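Local coordinates for PA14 domain-containing protein (Clostridium clariflavum, PDB 6QDI), which is probably a membrane-bound anti-sigma factor of the RsgI type whose tandem calcium-binding PA14 domains probably sense biomass sugars outside the cell, at residues 218-230 / 259-273. Numbering follows the deposited sequence.
Sequences VSYDDGASLWIDR and EVMLLYRNTGLAGSI. With CA (calcium ion), chain E.
Glu259 opens the pairing with a side-on salt bridge: Arg230 NE meets Glu259 OE1 at 2.7 Å, and NH2 reaches OE2, the guanidinium and carboxylate planes 57° apart. The Glu259 backbone N donates to Asp229 OD1 from above the Asp229 carboxylate plane. Along antiparallel strands 259-266 and 223-228, Val260 CG2 touches Leu226 CD1 on one face; on the other, Met261 SD lies obliquely over the five-membered ring of Trp227. Leu262 CD1, back on the first face, also meets Leu226 CD1, and in one of its two conformers Leu263 CD2 comes to the edge of the indole, 3.6 Å from Trp227 CD1. Tyr264, with CG anti to the backbone N (chi1 165°), sends OH to Asp221 O at 2.6 Å, an oxygen that also accepts from Ser272 N. Arg265 O receives Asp222 N and Gly223 N, a classic beta bulge following the cis peptide before Asp222. Calcium then joins Asn266 OD1, Gly268 O and Ala270 O to Asp221 OD1 and Asp222 OD2, with two further ligands from outside these segments; Asp222 OD2 also accepts Thr267 N on its syn lone pair, at 2.9 Å. Ile273 CD1 packs tightly on Val218 CG1. The calcium corner thus links two sheets of the second PA14 domain: strand 223-228 lies between 231-240 and 257-266, and strand 212-220 between 242-252 and 271-279.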
ATOM      1  N   VAL A 218       8.625  13.385   7.668  1.00  8.35           N
ATOM      2  CA  VAL A 218       8.470  13.147   6.235  1.00  7.90           C
ATOM      3  C   VAL A 218       9.495  12.103   5.840  1.00  8.15           C
ATOM      4  O   VAL A 218      10.715  12.316   5.980  1.00  9.18           O
ATOM      5  CB  VAL A 218       8.688  14.429   5.429  1.00  8.79           C
ATOM      6  CG1 VAL A 218       8.607  14.171   3.943  1.00  9.76           C
ATOM      7  CG2 VAL A 218       7.649  15.447   5.816  1.00 10.11           C
ATOM      8  N   SER A 219       9.014  10.966   5.347  1.00  7.80           N
ATOM      9  CA  SER A 219       9.892   9.905   4.816  1.00  8.21           C
ATOM     10  C   SER A 219       9.771   9.948   3.304  1.00  7.22           C
ATOM     11  O   SER A 219       8.680   9.977   2.797  1.00  8.97           O
ATOM     12  CB  SER A 219       9.433   8.570   5.343  1.00  9.89           C
ATOM     13  OG  SER A 219       9.465   8.514   6.743  1.00 13.15           O
ATOM     14  N   TYR A 220      10.888   9.978   2.598  1.00  7.82           N
ATOM     15  CA  TYR A 220      10.884  10.279   1.157  1.00  8.14           C
ATOM     16  C   TYR A 220      11.921   9.457   0.411  1.00  7.45           C
ATOM     17  O   TYR A 220      13.005   9.133   0.948  1.00  8.88           O
ATOM     18  CB  TYR A 220      11.138  11.800   0.897  1.00  8.90           C
ATOM     19  CG  TYR A 220      12.410  12.319   1.531  1.00 10.15           C
ATOM     20  CD1 TYR A 220      12.435  12.787   2.826  1.00 10.92           C
ATOM     21  CD2 TYR A 220      13.640  12.303   0.854  1.00 11.71           C
ATOM     22  CE1 TYR A 220      13.612  13.184   3.448  1.00 11.94           C
ATOM     23  CE2 TYR A 220      14.799  12.747   1.475  1.00 12.20           C
ATOM     24  CZ  TYR A 220      14.793  13.154   2.769  1.00 14.29           C
ATOM     25  OH  TYR A 220      15.927  13.574   3.437  1.00 16.74           O
ATOM     26  N   ASP A 221      11.578   9.217  -0.855  1.00  6.77           N
ATOM     27  CA  ASP A 221      12.532   8.716  -1.848  1.00  7.10           C
ATOM     28  C   ASP A 221      12.113   9.487  -3.105  1.00  6.68           C
ATOM     29  O   ASP A 221      11.071   9.143  -3.669  1.00  6.88           O
ATOM     30  CB  ASP A 221      12.369   7.216  -2.067  1.00  7.88           C
ATOM     31  CG  ASP A 221      13.185   6.695  -3.217  1.00  7.67           C
ATOM     32  OD1 ASP A 221      13.708   7.545  -4.021  1.00  7.77           O
ATOM     33  OD2 ASP A 221      13.307   5.464  -3.342  1.00  8.51           O
ATOM     34  N   ASP A 222      12.794  10.576  -3.504  1.00  6.56           N
ATOM     35  CA  ASP A 222      14.129  10.956  -3.108  1.00  7.36           C
ATOM     36  C   ASP A 222      14.381  12.430  -2.844  1.00  7.45           C
ATOM     37  O   ASP A 222      15.515  12.791  -2.560  1.00  8.95           O
ATOM     38  CB  ASP A 222      15.189  10.372  -4.077  1.00  7.72           C
ATOM     39  CG  ASP A 222      14.928  10.756  -5.484  1.00  7.77           C
ATOM     40  OD1 ASP A 222      15.205  11.944  -5.838  1.00  9.31           O
ATOM     41  OD2 ASP A 222      14.436   9.927  -6.289  1.00  7.89           O
ATOM     42  N   GLY A 223      13.351  13.264  -2.882  1.00  7.19           N
ATOM     43  CA  GLY A 223      13.477  14.631  -2.396  1.00  7.28           C
ATOM     44  C   GLY A 223      12.146  15.117  -1.870  1.00  7.41           C
ATOM     45  O   GLY A 223      11.085  14.690  -2.351  1.00  6.92           O
ATOM     46  N   ALA A 224      12.197  16.001  -0.879  1.00  7.33           N
ATOM     47  CA  ALA A 224      10.989  16.548  -0.288  1.00  7.35           C
ATOM     48  C   ALA A 224      11.312  17.826   0.422  1.00  7.14           C
ATOM     49  O   ALA A 224      12.414  18.029   0.929  1.00  8.28           O
ATOM     50  CB  ALA A 224      10.335  15.579   0.672  1.00  8.49           C
ATOM     51  N   SER A 225      10.288  18.683   0.502  1.00  7.14           N
ATOM     52  CA  SER A 225      10.330  19.889   1.309  1.00  7.54           C
ATOM     53  C   SER A 225       8.993  20.085   1.989  1.00  7.07           C
ATOM     54  O   SER A 225       7.952  19.865   1.382  1.00  8.24           O
ATOM     55  CB  SER A 225      10.691  21.124   0.491  1.00  9.76           C
ATOM     56  OG  SER A 225      12.073  21.046   0.075  1.00 12.34           O
ATOM     57  N   LEU A 226       9.047  20.495   3.249  1.00  7.28           N
ATOM     58  CA  LEU A 226       7.840  20.729   4.019  1.00  7.14           C
ATOM     59  C   LEU A 226       7.792  22.140   4.570  1.00  7.00           C
ATOM     60  O   LEU A 226       8.683  22.562   5.331  1.00  7.97           O
ATOM     61  CB  LEU A 226       7.747  19.772   5.213  1.00  7.84           C
ATOM     62  CG  LEU A 226       6.488  19.903   6.059  1.00  8.46           C
ATOM     63  CD1 LEU A 226       5.248  19.409   5.316  1.00  9.17           C
ATOM     64  CD2 LEU A 226       6.637  19.112   7.351  1.00  9.68           C
ATOM     65  N   TRP A 227       6.725  22.845   4.204  1.00  7.00           N
ATOM     66  CA  TRP A 227       6.402  24.189   4.700  1.00  7.06           C
ATOM     67  C   TRP A 227       5.230  24.067   5.669  1.00  7.05           C
ATOM     68  O   TRP A 227       4.195  23.482   5.343  1.00  7.43           O
ATOM     69  CB  TRP A 227       5.978  25.092   3.543  1.00  7.77           C
ATOM     70  CG  TRP A 227       7.042  25.353   2.553  1.00  8.42           C
ATOM     71  CD1 TRP A 227       7.480  24.544   1.539  1.00  9.06           C
ATOM     72  CD2 TRP A 227       7.867  26.542   2.480  1.00  8.43           C
ATOM     73  NE1 TRP A 227       8.478  25.170   0.826  1.00  9.71           N
ATOM     74  CE2 TRP A 227       8.735  26.392   1.373  1.00  9.10           C
ATOM     75  CE3 TRP A 227       7.920  27.731   3.210  1.00  8.98           C
ATOM     76  CZ2 TRP A 227       9.671  27.369   1.016  1.00 10.45           C
ATOM     77  CZ3 TRP A 227       8.828  28.710   2.847  1.00  9.34           C
ATOM     78  CH2 TRP A 227       9.689  28.523   1.752  1.00  9.89           C
ATOM     79  N   ILE A 228       5.396  24.627   6.860  1.00  6.99           N
ATOM     80  CA  ILE A 228       4.385  24.630   7.918  1.00  7.48           C
ATOM     81  C   ILE A 228       4.207  26.099   8.293  1.00  7.37           C
ATOM     82  O   ILE A 228       5.173  26.760   8.732  1.00  7.91           O
ATOM     83  CB  ILE A 228       4.894  23.796   9.140  1.00  8.92           C
ATOM     84  CG1 ILE A 228       4.954  22.314   8.803  1.00  8.88           C
ATOM     85  CG2 ILE A 228       4.105  24.096  10.363  1.00  9.40           C
ATOM     86  CD1 ILE A 228       3.647  21.640   8.525  1.00 10.40           C
ATOM     87  N   ASP A 229       2.998  26.614   8.096  1.00  7.24           N
ATOM     88  CA  ASP A 229       2.737  28.034   8.345  1.00  8.19           C
ATOM     89  C   ASP A 229       3.753  28.932   7.669  1.00  8.23           C
ATOM     90  O   ASP A 229       4.234  29.927   8.208  1.00  8.69           O
ATOM     91  CB  ASP A 229       2.564  28.327   9.826  1.00  8.49           C
ATOM     92  CG  ASP A 229       1.280  27.756  10.391  1.00  9.37           C
ATOM     93  OD1 ASP A 229       0.288  27.623   9.631  1.00  9.40           O
ATOM     94  OD2 ASP A 229       1.248  27.466  11.619  1.00 12.91           O
ATOM     95  N   ARG A 230       4.086  28.589   6.416  1.00  7.96           N
ATOM     96  CA  ARG A 230       4.975  29.369   5.538  1.00  8.52           C
ATOM     97  C   ARG A 230       6.397  29.484   6.070  1.00  8.76           C
ATOM     98  O   ARG A 230       7.126  30.381   5.662  1.00 11.00           O
ATOM     99  CB  ARG A 230       4.371  30.719   5.176  1.00  9.59           C
ATOM    100  CG  ARG A 230       3.009  30.540   4.585  1.00 10.10           C
ATOM    101  CD  ARG A 230       2.462  31.837   4.032  1.00 10.08           C
ATOM    102  NE  ARG A 230       1.093  31.641   3.638  1.00 10.98           N
ATOM    103  CZ  ARG A 230       0.275  32.652   3.382  1.00 12.68           C
ATOM    104  NH1 ARG A 230       0.725  33.915   3.257  1.00 14.05           N
ATOM    105  NH2 ARG A 230      -0.998  32.393   3.214  1.00 14.52           N
ATOM    106  N   GLU A 259      -1.093  25.679   8.109  1.00  6.81           N
ATOM    107  CA  GLU A 259      -0.977  25.708   6.636  1.00  7.04           C
ATOM    108  C   GLU A 259       0.154  24.785   6.209  1.00  6.67           C
ATOM    109  O   GLU A 259       1.244  24.863   6.743  1.00  9.30           O
ATOM    110  CB  GLU A 259      -0.732  27.127   6.165  1.00  8.37           C
ATOM    111  CG  GLU A 259      -0.856  27.316   4.660  1.00 10.05           C
ATOM    112  CD  GLU A 259      -0.598  28.771   4.235  1.00 11.90           C
ATOM    113  OE1 GLU A 259       0.202  29.073   3.299  1.00 12.33           O
ATOM    114  OE2 GLU A 259      -1.162  29.646   4.801  1.00 13.39           O
ATOM    115  N   VAL A 260      -0.105  23.910   5.228  1.00  6.26           N
ATOM    116  CA  VAL A 260       0.909  22.958   4.786  1.00  6.51           C
ATOM    117  C   VAL A 260       1.121  23.057   3.296  1.00  6.06           C
ATOM    118  O   VAL A 260       0.159  23.079   2.506  1.00  7.19           O
ATOM    119  CB  VAL A 260       0.568  21.528   5.220  1.00  7.62           C
ATOM    120  CG1 VAL A 260      -0.752  21.015   4.735  1.00  8.69           C
ATOM    121  CG2 VAL A 260       1.672  20.543   4.890  1.00  9.68           C
ATOM    122  N   MET A 261       2.401  23.004   2.919  1.00  6.52           N
ATOM    123  CA  MET A 261       2.792  22.764   1.518  1.00  6.37           C
ATOM    124  C   MET A 261       3.885  21.708   1.582  1.00  6.39           C
ATOM    125  O   MET A 261       4.928  21.908   2.212  1.00  7.22           O
ATOM    126  CB  MET A 261       3.297  24.027   0.837  1.00  7.74           C
ATOM    127  CG  MET A 261       3.699  23.786  -0.616  1.00  8.36           C
ATOM    128  SD  MET A 261       4.295  25.236  -1.466  1.00 10.88           S
ATOM    129  CE  MET A 261       2.903  26.286  -1.471  1.00 12.37           C
ATOM    130  N   LEU A 262       3.619  20.560   0.954  1.00  6.16           N
ATOM    131  CA  LEU A 262       4.549  19.438   0.928  1.00  6.22           C
ATOM    132  C   LEU A 262       4.908  19.213  -0.525  1.00  6.41           C
ATOM    133  O   LEU A 262       4.032  18.931  -1.364  1.00  6.65           O
ATOM    134  CB  LEU A 262       3.939  18.205   1.576  1.00  7.17           C
ATOM    135  CG  LEU A 262       4.755  16.933   1.518  1.00  8.52           C
ATOM    136  CD1 LEU A 262       6.064  17.043   2.222  1.00 10.42           C
ATOM    137  CD2 LEU A 262       3.949  15.784   2.075  1.00 10.68           C
ATOM    138  N   LEU A 263       6.192  19.358  -0.835  1.00  6.54           N
ATOM    139  CA  LEU A 263       6.710  19.151  -2.191  0.60  7.04           C
ATOM    140  C   LEU A 263       7.502  17.849  -2.191  1.00  6.86           C
ATOM    141  O   LEU A 263       8.220  17.565  -1.248  1.00  7.90           O
ATOM    142  CB  LEU A 263       7.643  20.303  -2.606  0.60  7.67           C
ATOM    143  CG  LEU A 263       7.083  21.728  -2.655  0.60  8.36           C
ATOM    144  CD1 LEU A 263       5.633  21.786  -3.098  0.60  8.11           C
ATOM    145  CD2 LEU A 263       7.206  22.480  -1.339  0.60  8.60           C
ATOM    146  N   TYR A 264       7.344  17.085  -3.264  1.00  6.31           N
ATOM    147  CA  TYR A 264       7.937  15.760  -3.364  1.00  6.44           C
ATOM    148  C   TYR A 264       8.454  15.515  -4.763  1.00  6.29           C
ATOM    149  O   TYR A 264       7.823  15.947  -5.728  1.00  6.62           O
ATOM    150  CB  TYR A 264       6.843  14.705  -3.004  1.00  6.76           C
ATOM    151  CG  TYR A 264       7.287  13.339  -3.441  1.00  6.69           C
ATOM    152  CD1 TYR A 264       8.311  12.660  -2.770  1.00  6.96           C
ATOM    153  CD2 TYR A 264       6.844  12.823  -4.632  1.00  6.60           C
ATOM    154  CE1 TYR A 264       8.851  11.514  -3.298  1.00  6.61           C
ATOM    155  CE2 TYR A 264       7.409  11.690  -5.161  1.00  6.52           C
ATOM    156  CZ  TYR A 264       8.425  11.042  -4.498  1.00  6.48           C
ATOM    157  OH  TYR A 264       8.973   9.902  -5.071  1.00  7.11           O
ATOM    158  N   ARG A 265       9.560  14.762  -4.888  1.00  6.38           N
ATOM    159  CA  ARG A 265      10.003  14.337  -6.199  1.00  6.43           C
ATOM    160  C   ARG A 265      10.627  12.946  -6.174  1.00  6.67           C
ATOM    161  O   ARG A 265      11.267  12.533  -5.185  1.00  7.06           O
ATOM    162  CB  ARG A 265      11.028  15.314  -6.774  1.00  6.71           C
ATOM    163  CG  ARG A 265      12.343  15.307  -6.052  1.00  7.34           C
ATOM    164  CD  ARG A 265      13.142  16.544  -6.181  1.00  8.38           C
ATOM    165  NE  ARG A 265      13.342  16.998  -7.525  1.00  9.00           N
ATOM    166  CZ  ARG A 265      14.323  17.822  -7.876  1.00 10.21           C
ATOM    167  NH1 ARG A 265      15.240  18.194  -7.009  1.00 12.47           N
ATOM    168  NH2 ARG A 265      14.386  18.232  -9.126  1.00 11.44           N
ATOM    169  N   ASN A 266      10.452  12.271  -7.301  1.00  6.59           N
ATOM    170  CA  ASN A 266      11.269  11.101  -7.651  1.00  6.84           C
ATOM    171  C   ASN A 266      12.152  11.552  -8.801  1.00  7.00           C
ATOM    172  O   ASN A 266      11.663  12.110  -9.783  1.00  7.52           O
ATOM    173  CB  ASN A 266      10.404   9.921  -8.100  1.00  7.17           C
ATOM    174  CG  ASN A 266      11.208   8.628  -8.206  1.00  6.96           C
ATOM    175  OD1 ASN A 266      12.398   8.597  -7.890  1.00  7.75           O
ATOM    176  ND2 ASN A 266      10.572   7.560  -8.640  1.00  6.91           N
ATOM    177  N   THR A 267      13.448  11.282  -8.697  1.00  7.21           N
ATOM    178  CA  THR A 267      14.399  11.601  -9.755  1.00  8.53           C
ATOM    179  C   THR A 267      14.980  10.362 -10.439  1.00  8.98           C
ATOM    180  O   THR A 267      15.798  10.498 -11.340  1.00 10.47           O
ATOM    181  CB  THR A 267      15.534  12.524  -9.266  1.00  8.58           C
ATOM    182  OG1 THR A 267      16.285  11.868  -8.246  1.00  9.29           O
ATOM    183  CG2 THR A 267      15.009  13.866  -8.779  1.00  9.56           C
ATOM    184  N   GLY A 268      14.563   9.175  -9.989  1.00  8.27           N
ATOM    185  CA  GLY A 268      14.999   7.949 -10.623  1.00  8.48           C
ATOM    186  C   GLY A 268      14.737   6.765  -9.671  1.00  8.10           C
ATOM    187  O   GLY A 268      14.738   6.895  -8.446  1.00  8.13           O
ATOM    188  N   LEU A 269      14.602   5.585 -10.264  1.00  7.97           N
ATOM    189  CA  LEU A 269      14.326   4.360  -9.534  1.00  8.30           C
ATOM    190  C   LEU A 269      13.034   4.528  -8.730  1.00  7.61           C
ATOM    191  O   LEU A 269      12.050   5.038  -9.261  1.00  8.07           O
ATOM    192  CB  LEU A 269      15.526   3.904  -8.678  1.00  9.39           C
ATOM    193  CG  LEU A 269      16.889   3.826  -9.352  1.00 11.10           C
ATOM    194  CD1 LEU A 269      17.912   3.281  -8.353  1.00 12.04           C
ATOM    195  CD2 LEU A 269      16.838   2.921 -10.552  1.00 12.01           C
ATOM    196  N   ALA A 270      12.966   3.998  -7.507  1.00  7.83           N
ATOM    197  CA  ALA A 270      11.710   3.964  -6.808  1.00  7.44           C
ATOM    198  C   ALA A 270      11.292   5.318  -6.259  1.00  7.10           C
ATOM    199  O   ALA A 270      12.096   6.262  -6.181  1.00  7.46           O
ATOM    200  CB  ALA A 270      11.796   2.922  -5.683  1.00  8.83           C
ATOM    201  N   GLY A 271      10.024   5.407  -5.865  1.00  6.46           N
ATOM    202  CA  GLY A 271       9.460   6.640  -5.307  1.00  6.44           C
ATOM    203  C   GLY A 271       8.496   6.334  -4.189  1.00  6.00           C
ATOM    204  O   GLY A 271       7.670   5.411  -4.295  1.00  6.47           O
ATOM    205  N   SER A 272       8.578   7.138  -3.122  1.00  6.07           N
ATOM    206  CA  SER A 272       7.705   6.957  -1.954  1.00  6.26           C
ATOM    207  C   SER A 272       7.744   8.236  -1.133  1.00  6.24           C
ATOM    208  O   SER A 272       8.734   8.984  -1.171  1.00  6.29           O
ATOM    209  CB  SER A 272       8.147   5.736  -1.118  1.00  6.81           C
ATOM    210  OG  SER A 272       9.499   5.878  -0.687  1.00  8.17           O
ATOM    211  N   ILE A 273       6.655   8.477  -0.406  1.00  6.24           N
ATOM    212  CA  ILE A 273       6.573   9.645   0.459  1.00  7.25           C
ATOM    213  C   ILE A 273       5.461   9.390   1.470  1.00  6.61           C
ATOM    214  O   ILE A 273       4.350   8.999   1.100  1.00  7.02           O
ATOM    215  CB  ILE A 273       6.357  10.963  -0.340  1.00  8.59           C
ATOM    216  CG1 ILE A 273       6.138  12.143   0.536  1.00 12.11           C
ATOM    217  CG2 ILE A 273       5.184  10.890  -1.277  1.00  9.37           C
ATOM    218  CD1 ILE A 273       7.333  12.810   1.035  1.00 13.72           C
TER
HETATM  219 CA    CA E 404      13.988   7.577  -6.370  0.95  7.28          CA
HETATM  220  O   HOH W   1      11.082   4.157  -2.173  1.00 13.11           O
HETATM  221  O   HOH W   2       2.993  26.471   4.845  1.00  8.77           O